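Local coordinates for protein arginase (Medicago truncatula, PDB 6VSS) that hydrolyses L-arginine to urea and L-ornithine with two manganese ions per subunit, and also converts agmatine to putrescine, working as a homohexamer, at residues 38-43 with 139-144. Residues are numbered along the deposited sequence; the frame is centred on the assembly and turned at random.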
loop_
_atom_site.group_PDB
_atom_site.type_symbol
_atom_site.label_atom_id
_atom_site.label_comp_id
_atom_site.label_asym_id
_atom_site.label_seq_id
_atom_site.Cartn_x
_atom_site.Cartn_y
_atom_site.Cartn_z
ATOM N N ALA B 38 18.294 -32.194 19.509
ATOM C CA ALA B 38 17.854 -32.413 18.111
ATOM C C ALA B 38 18.112 -31.157 17.286
ATOM O O ALA B 38 18.474 -31.267 16.110
ATOM C CB ALA B 38 16.403 -32.769 18.079
ATOM N N ALA B 39 17.909 -29.994 17.875
ATOM C CA ALA B 39 18.074 -28.725 17.157
ATOM C C ALA B 39 19.555 -28.566 16.822
ATOM O O ALA B 39 19.892 -28.185 15.677
ATOM C CB ALA B 39 17.570 -27.601 17.989
ATOM N N LEU B 40 20.422 -28.803 17.808
ATOM C CA LEU B 40 21.847 -28.436 17.648
ATOM C C LEU B 40 22.475 -29.439 16.684
ATOM O O LEU B 40 23.240 -29.017 15.781
ATOM C CB LEU B 40 22.558 -28.392 19.001
ATOM C CG LEU B 40 22.141 -27.256 19.953
ATOM C CD1 LEU B 40 22.697 -27.527 21.350
ATOM C CD2 LEU B 40 22.576 -25.907 19.464
ATOM N N THR B 41 22.139 -30.717 16.837
ATOM C CA THR B 41 22.502 -31.775 15.867
ATOM C C THR B 41 22.076 -31.341 14.453
ATOM O O THR B 41 22.862 -31.533 13.562
ATOM C CB THR B 41 21.900 -33.097 16.324
ATOM O OG1 THR B 41 22.359 -33.287 17.662
ATOM C CG2 THR B 41 22.296 -34.262 15.452
ATOM N N PHE B 42 20.891 -30.760 14.228
ATOM C CA PHE B 42 20.485 -30.349 12.855
ATOM C C PHE B 42 21.511 -29.327 12.349
ATOM O O PHE B 42 22.042 -29.486 11.196
ATOM C CB PHE B 42 19.082 -29.734 12.801
ATOM C CG PHE B 42 18.674 -29.280 11.429
ATOM C CD1 PHE B 42 18.255 -30.195 10.474
ATOM C CD2 PHE B 42 18.688 -27.955 11.088
ATOM C CE1 PHE B 42 17.858 -29.786 9.206
ATOM C CE2 PHE B 42 18.297 -27.542 9.827
ATOM C CZ PHE B 42 17.902 -28.460 8.886
ATOM N N ILE B 43 21.774 -28.299 13.172
ATOM C CA ILE B 43 22.772 -27.228 12.860
ATOM C C ILE B 43 24.133 -27.910 12.674
ATOM O O ILE B 43 24.818 -27.571 11.730
ATOM C CB ILE B 43 22.841 -26.065 13.903
ATOM C CG1 ILE B 43 21.511 -25.339 14.151
ATOM C CG2 ILE B 43 23.947 -25.078 13.534
ATOM C CD1 ILE B 43 21.037 -24.435 13.029
ATOM N N SER B 139 24.471 -19.392 21.246
ATOM C CA SER B 139 25.962 -19.425 21.346
ATOM C C SER B 139 26.483 -20.758 20.788
ATOM O O SER B 139 27.486 -20.743 20.040
ATOM C CB SER B 139 26.465 -19.215 22.766
ATOM O OG SER B 139 26.153 -17.912 23.237
ATOM N N GLU B 140 25.913 -21.886 21.243
ATOM C CA GLU B 140 26.355 -23.231 20.780
ATOM C C GLU B 140 26.218 -23.276 19.266
ATOM O O GLU B 140 27.155 -23.698 18.606
ATOM C CB GLU B 140 25.523 -24.336 21.402
ATOM C CG GLU B 140 25.693 -24.467 22.899
ATOM C CD GLU B 140 27.107 -24.704 23.389
ATOM O OE1 GLU B 140 27.891 -25.328 22.651
ATOM O OE2 GLU B 140 27.433 -24.234 24.499
ATOM N N SER B 141 25.105 -22.780 18.721
ATOM C CA SER B 141 24.879 -22.703 17.261
ATOM C C SER B 141 26.044 -21.995 16.581
ATOM O O SER B 141 26.621 -22.570 15.629
ATOM C CB SER B 141 23.569 -22.070 16.952
ATOM O OG SER B 141 22.545 -22.950 17.412
ATOM N N VAL B 142 26.414 -20.825 17.077
ATOM C CA VAL B 142 27.554 -20.047 16.517
ATOM C C VAL B 142 28.818 -20.899 16.553
ATOM O O VAL B 142 29.483 -20.954 15.537
ATOM C CB VAL B 142 27.745 -18.688 17.220
ATOM C CG1 VAL B 142 28.979 -17.987 16.697
ATOM C CG2 VAL B 142 26.523 -17.779 17.068
ATOM N N LYS B 143 29.060 -21.615 17.653
ATOM C CA LYS B 143 30.312 -22.382 17.875
ATOM C C LYS B 143 30.381 -23.559 16.897
ATOM O O LYS B 143 31.504 -23.839 16.387
ATOM C CB LYS B 143 30.400 -22.837 19.342
ATOM C CG LYS B 143 30.635 -21.717 20.338
ATOM C CD LYS B 143 30.897 -22.184 21.787
ATOM C CE LYS B 143 31.228 -20.997 22.665
ATOM N NZ LYS B 143 31.458 -21.363 24.079
ATOM N N LEU B 144 29.230 -24.198 16.639
ATOM C CA LEU B 144 29.102 -25.308 15.674
ATOM C C LEU B 144 29.490 -24.804 14.270
ATOM O O LEU B 144 30.186 -25.569 13.597
ATOM C CB LEU B 144 27.701 -25.944 15.742
ATOM C CG LEU B 144 27.398 -26.736 17.032
ATOM C CD1 LEU B 144 25.921 -27.045 17.197
ATOM C CD2 LEU B 144 28.190 -28.057 17.089
#
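In this alpha/beta arginase fold, built on a parallel eight-stranded sheet, the long helix 25-57 lies beside helix 131-146, away from the manganese site. The two segments run nearly parallel, with axes 9.8 Å apart and a crossing angle of -24°, and they meet through side chains from L40, I43, E140, S141 and L144. L40 makes the broadest contact. Its CG lies anti to the carbonyl carbon (chi1 -69°), and chi2 sets CD1 anti to CA and turns the CD2 branch onto E140 and S141. There CD2 stands 3.6 Å from S141 OG and 3.9 Å from E140 CB. E140 crosses L40 obliquely and touches it through CB alone; its chain bends at chi2 (-57°), and the carboxylate turns outward, away from helix 25-57, at the exposed margin. S141 OG, also anti to its carbonyl carbon, is hydrogen-bonded back to V137 O one turn earlier, so the buried hydroxyl is satisfied within its own helix while it lies against the methyl of L40. I43 points toward helix 131-146 one turn further on: its CG1 lies 4.2 Å from S141 OG, and its CG2, anti to the backbone N, is 4.4 Å from L144 CB. I43 and S141 both also rest on L67 of strand 63-69, which places the contact against the sheet. A38 and A39 pack on F42 of a neighbouring subunit, so helix 25-57 meets a second subunit as well as helix 131-146 of its own chain. L144 answers L40 with nearly the same rotamer, and its CD1 methyl comes 4.0 Å from L40 CB and 3.6 Å from the backbone L40 O.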